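Long-range contacts in pectate lyase (Bacillus subtilis, PDB 5AMV), which cleaves polygalacturonate by calcium-dependent elimination, giving unsaturated oligosaccharide products for pectin degradation: residues Leu3-Thr7 and Ile153-Ile157; Val288-Asn292 and His376-Asp380. All coordinates share one frame. Numbering follows the deposited sequence.

Contact 1 (Leu3-Thr7 and Ile153-Ile157)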
loop_
_atom_site.group_PDB
_atom_site.type_symbol
_atom_site.label_atom_id
_atom_site.label_comp_id
_atom_site.label_asym_id
_atom_site.label_seq_id
_atom_site.Cartn_x
_atom_site.Cartn_y
_atom_site.Cartn_z
ATOM N N LEU A 3 -7.316 2.530 22.489
ATOM C CA LEU A 3 -6.824 2.441 21.097
ATOM C C LEU A 3 -7.024 3.741 20.322
ATOM O O LEU A 3 -6.137 4.184 19.581
ATOM C CB LEU A 3 -7.522 1.272 20.373
ATOM C CG LEU A 3 -7.139 1.013 18.917
ATOM C CD1 LEU A 3 -5.689 0.585 18.859
ATOM C CD2 LEU A 3 -7.998 -0.105 18.344
ATOM N N GLY A 4 -8.178 4.372 20.497
ATOM C CA GLY A 4 -8.456 5.592 19.784
ATOM C C GLY A 4 -7.579 6.756 20.215
ATOM O O GLY A 4 -7.393 7.679 19.446
ATOM N N HIS A 5 -7.065 6.703 21.453
ATOM C CA HIS A 5 -6.258 7.807 22.029
ATOM C C HIS A 5 -4.744 7.525 22.041
ATOM O O HIS A 5 -3.959 8.397 22.399
ATOM C CB HIS A 5 -6.740 8.209 23.430
ATOM C CG HIS A 5 -8.087 8.878 23.432
ATOM N ND1 HIS A 5 -9.271 8.172 23.479
ATOM C CD2 HIS A 5 -8.432 10.186 23.389
ATOM C CE1 HIS A 5 -10.289 9.014 23.447
ATOM N NE2 HIS A 5 -9.807 10.244 23.400
ATOM N N GLN A 6 -4.352 6.330 21.627
ATOM C CA GLN A 6 -2.952 5.929 21.566
ATOM C C GLN A 6 -2.191 6.642 20.454
ATOM O O GLN A 6 -2.764 7.034 19.432
ATOM C CB GLN A 6 -2.840 4.416 21.437
ATOM C CG GLN A 6 -3.055 3.699 22.762
ATOM C CD GLN A 6 -3.228 2.221 22.591
ATOM O OE1 GLN A 6 -2.781 1.638 21.603
ATOM N NE2 GLN A 6 -3.901 1.597 23.543
ATOM N N THR A 7 -0.902 6.857 20.685
ATOM C CA THR A 7 -0.070 7.593 19.743
ATOM C C THR A 7 1.179 6.786 19.445
ATOM O O THR A 7 1.489 5.823 20.160
ATOM C CB THR A 7 0.336 8.961 20.283
ATOM O OG1 THR A 7 1.054 8.791 21.504
ATOM C CG2 THR A 7 -0.908 9.889 20.524
ATOM N N ILE A 153 -3.189 8.579 12.023
ATOM C CA ILE A 153 -3.017 7.222 12.538
ATOM C C ILE A 153 -4.142 6.341 11.979
ATOM O O ILE A 153 -5.290 6.714 12.085
ATOM C CB ILE A 153 -3.040 7.220 14.086
ATOM C CG1 ILE A 153 -1.821 7.988 14.631
ATOM C CG2 ILE A 153 -3.086 5.802 14.628
ATOM C CD1 ILE A 153 -1.880 8.194 16.150
ATOM N N ILE A 154 -3.785 5.179 11.420
ATOM C CA ILE A 154 -4.764 4.203 10.920
ATOM C C ILE A 154 -4.405 2.838 11.531
ATOM O O ILE A 154 -3.302 2.344 11.285
ATOM C CB ILE A 154 -4.689 4.066 9.368
ATOM C CG1 ILE A 154 -4.756 5.449 8.659
ATOM C CG2 ILE A 154 -5.752 3.058 8.878
ATOM C CD1 ILE A 154 -6.056 6.201 8.835
ATOM N N ARG A 155 -5.317 2.227 12.300
ATOM C CA ARG A 155 -5.039 0.975 12.999
ATOM C C ARG A 155 -6.232 0.021 13.042
ATOM O O ARG A 155 -7.379 0.459 13.140
ATOM C CB ARG A 155 -4.570 1.203 14.461
ATOM C CG ARG A 155 -3.378 2.196 14.566
ATOM C CD ARG A 155 -2.951 2.498 16.015
ATOM N NE ARG A 155 -2.328 1.324 16.628
ATOM C CZ ARG A 155 -2.066 1.221 17.928
ATOM N NH1 ARG A 155 -2.413 2.189 18.769
ATOM N NH2 ARG A 155 -1.491 0.122 18.394
ATOM N N ASN A 156 -5.917 -1.263 13.075
ATOM C CA ASN A 156 -6.859 -2.327 13.441
ATOM C C ASN A 156 -8.051 -2.440 12.487
ATOM O O ASN A 156 -9.188 -2.718 12.916
ATOM C CB ASN A 156 -7.366 -2.143 14.883
ATOM C CG ASN A 156 -7.999 -3.403 15.417
ATOM O OD1 ASN A 156 -7.453 -4.494 15.245
ATOM N ND2 ASN A 156 -9.125 -3.252 16.130
ATOM N N ILE A 157 -7.768 -2.238 11.194
ATOM C CA ILE A 157 -8.793 -2.333 10.146
ATOM C C ILE A 157 -8.302 -3.284 9.056
ATOM O O ILE A 157 -7.148 -3.223 8.659
ATOM C CB ILE A 157 -9.081 -0.952 9.495
ATOM C CG1 ILE A 157 -9.701 0.029 10.497
ATOM C CG2 ILE A 157 -10.020 -1.065 8.235
ATOM C CD1 ILE A 157 -9.303 1.492 10.176
HETATM O O HOH W 1 -3.904 4.734 18.114
HETATM O O HOH W 2 0.292 0.786 20.688
HETATM O O HOH W 3 -2.506 -1.124 21.302
#
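The backbones of Leu3-Thr7 and Ile153-Ile157 stand well apart and run in opposite senses. The CA atoms of Leu3 and Arg155 are 8.4 Å apart, and those of Thr7 and Ile153 are 7.8 Å apart. This is too wide for strand pairing. Ile153-Arg155 is part of one strand of the parallel beta-helix, the fold of polysaccharide lyase family 1. Its backbone bonds go instead to the neighbouring strands 129-133 and 194-197. Asn156 then takes a left-handed backbone conformation (63/38) and turns the chain out of the strand.

The N-terminal segment has a compact bend, with a weak Gln6 N to Leu3 O bond of 3.5 Å. It lies over side chains that point out of the strand toward it. Ile153 CD1 packs 3.6 Å from Gln6 O and 4.1 Å from Thr7 CA. Leu3 CD2 is 4.0 Å from Asn156 ND2, whose amide is bonded to Gly135 O and Gly133 O.

Arg155 makes the main polar link. Its guanidinium has Leu3 CD1 over one face, 3.6 Å from Arg155 NH1. At the edge, Arg155 NH1 donates to Gln6 OE1 at 2.9 Å. Its NE forms a salt bridge with Asp197 on the next strand, so one side chain ties the N-terminal segment to two coils of the beta-helix. Waters also bridge the two segments. One of them donates to Leu3 O at 2.7 Å and Gln6 O at 2.9 Å, and accepts from Arg155 NH1 at 3.0 Å.

Contact 2 (Val288-Asn292 and His376-Asp380)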
loop_
_atom_site.group_PDB
_atom_site.type_symbol
_atom_site.label_atom_id
_atom_site.label_comp_id
_atom_site.label_asym_id
_atom_site.label_seq_id
_atom_site.Cartn_x
_atom_site.Cartn_y
_atom_site.Cartn_z
ATOM N N VAL A 288 14.681 4.027 3.710
ATOM C CA VAL A 288 13.591 3.168 4.183
ATOM C C VAL A 288 14.193 2.106 5.076
ATOM O O VAL A 288 15.030 1.315 4.635
ATOM C CB VAL A 288 12.830 2.567 3.003
ATOM C CG1 VAL A 288 11.682 1.663 3.513
ATOM C CG2 VAL A 288 12.308 3.670 2.091
ATOM N N HIS A 289 13.788 2.115 6.348
ATOM C CA HIS A 289 14.286 1.139 7.315
ATOM C C HIS A 289 13.315 -0.044 7.323
ATOM O O HIS A 289 12.164 0.134 7.657
ATOM C CB HIS A 289 14.351 1.763 8.717
ATOM C CG HIS A 289 15.044 0.905 9.730
ATOM N ND1 HIS A 289 14.980 1.174 11.075
ATOM C CD2 HIS A 289 15.840 -0.191 9.602
ATOM C CE1 HIS A 289 15.698 0.281 11.739
ATOM N NE2 HIS A 289 16.254 -0.542 10.868
ATOM N N VAL A 290 13.794 -1.229 6.989
ATOM C CA VAL A 290 12.986 -2.431 6.833
ATOM C C VAL A 290 13.491 -3.469 7.836
ATOM O O VAL A 290 14.579 -4.026 7.663
ATOM C CB VAL A 290 13.120 -2.917 5.381
ATOM C CG1 VAL A 290 12.388 -4.301 5.149
ATOM C CG2 VAL A 290 12.650 -1.805 4.404
ATOM N N TYR A 291 12.780 -3.694 8.920
ATOM C CA TYR A 291 13.295 -4.687 9.885
ATOM C C TYR A 291 12.242 -5.591 10.488
ATOM O O TYR A 291 11.087 -5.188 10.707
ATOM C CB TYR A 291 14.151 -4.021 11.001
ATOM C CG TYR A 291 13.398 -3.248 12.082
ATOM C CD1 TYR A 291 12.971 -3.886 13.254
ATOM C CD2 TYR A 291 13.160 -1.883 11.951
ATOM C CE1 TYR A 291 12.290 -3.211 14.265
ATOM C CE2 TYR A 291 12.478 -1.168 13.005
ATOM C CZ TYR A 291 12.075 -1.846 14.129
ATOM O OH TYR A 291 11.430 -1.155 15.151
ATOM N N ASN A 292 12.656 -6.819 10.821
ATOM C CA ASN A 292 11.747 -7.757 11.485
ATOM C C ASN A 292 10.437 -8.022 10.723
ATOM O O ASN A 292 9.393 -8.215 11.357
ATOM C CB ASN A 292 11.395 -7.313 12.937
ATOM C CG ASN A 292 12.557 -7.400 13.916
ATOM O OD1 ASN A 292 12.469 -6.837 15.011
ATOM N ND2 ASN A 292 13.640 -8.121 13.545
ATOM N N HIS A 376 14.329 3.940 16.100
ATOM C CA HIS A 376 13.670 2.647 16.015
ATOM C C HIS A 376 13.530 2.034 17.383
ATOM O O HIS A 376 14.302 2.351 18.295
ATOM C CB HIS A 376 14.443 1.680 15.082
ATOM C CG HIS A 376 15.824 1.356 15.567
ATOM N ND1 HIS A 376 16.061 0.436 16.568
ATOM C CD2 HIS A 376 17.033 1.842 15.204
ATOM C CE1 HIS A 376 17.359 0.368 16.802
ATOM N NE2 HIS A 376 17.973 1.201 15.980
ATOM N N GLY A 377 12.578 1.112 17.504
ATOM C CA GLY A 377 12.401 0.342 18.723
ATOM C C GLY A 377 13.332 -0.860 18.716
ATOM O O GLY A 377 14.260 -0.955 17.878
ATOM N N SER A 378 13.070 -1.789 19.619
ATOM C CA SER A 378 13.903 -2.988 19.750
ATOM C C SER A 378 13.847 -3.873 18.511
ATOM O O SER A 378 12.772 -4.163 17.987
ATOM C CB SER A 378 13.471 -3.781 20.978
ATOM O OG SER A 378 13.859 -3.088 22.143
ATOM N N ILE A 379 15.019 -4.307 18.051
ATOM C CA ILE A 379 15.116 -5.199 16.898
ATOM C C ILE A 379 15.224 -6.650 17.372
ATOM O O ILE A 379 16.212 -7.026 18.023
ATOM C CB ILE A 379 16.284 -4.773 15.972
ATOM C CG1 ILE A 379 16.091 -3.315 15.537
ATOM C CG2 ILE A 379 16.406 -5.725 14.760
ATOM C CD1 ILE A 379 17.220 -2.777 14.700
ATOM N N ASP A 380 14.209 -7.458 17.073
ATOM C CA ASP A 380 14.184 -8.878 17.427
ATOM C C ASP A 380 15.303 -9.578 16.687
ATOM O O ASP A 380 15.655 -9.236 15.555
ATOM C CB ASP A 380 12.874 -9.560 17.002
ATOM C CG ASP A 380 11.640 -8.945 17.649
ATOM O OD1 ASP A 380 11.758 -8.267 18.705
ATOM O OD2 ASP A 380 10.536 -9.144 17.083
HETATM O O HOH W 4 10.617 1.418 15.115
HETATM O O HOH W 5 10.692 -2.713 17.156
#
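Side chains from a beta-helix strand reach a loop near the C-terminus here. His289-Asn292 and His376-Asp380 run nearly parallel, 25° apart, and close from 8.9 Å between the CA atoms of His289 and His376 to 6.5 Å between those of Asn292 and Asp380.

His289 is in the t rotamer. Its ring edge meets His376, with His289 CE1 3.8 Å from His376 CB, while its NE2 bonds to Gln321. The His376 side chain is p (chi1 63°), which lets His376 ND1 donate to Gly377 O at 2.6 Å, within the loop.

Tyr291 is also p (chi1 75°), with its ring standing out toward the loop. Ile379, in the mt rotamer, lays CG1 over one face in a CH-pi contact, 4.2 Å from the centroid of the Tyr291 ring. The ring also stacks with His269. Two waters carry Tyr291 OH to the loop backbone: one lies 2.7 Å from OH and accepts from Gly377 N at 3.1 Å; the other lies 2.6 Å from OH and donates to Ser378 O at 2.7 Å.

Asn292, m with a left-handed backbone, reads both backbone groups of Asp380. Asn292 OD1 accepts from Asp380 N at 2.8 Å, and Asn292 ND2 donates to Asp380 O at 3.1 Å. The carboxylate of Asp380 bonds to His270. Two directional amide bonds thus fix the Asp380 end, while the Tyr291 ring and its waters hold Gly377-Ile379 and His289 packs against His376.

In the fold
Both contacts fasten irregular segments from near the chain ends onto the same large sheet of the parallel beta-helix. Strand 152-155 of contact 1 and strand 287-296 of contact 2 are four strand steps apart, through 194-197, 235-245 and 266-274. Their centres are 20 Å apart and their nearest atoms about 12 Å, so they do not touch. Each uses an asparagine with a left-handed backbone, Asn156 or Asn292, but only Asn292 bonds directly to the covering segment. Both lie away from the calcium site (Asp184, Asp223 and Asp227) and from the glycan pocket, which includes Arg279, the inferred active-site residue.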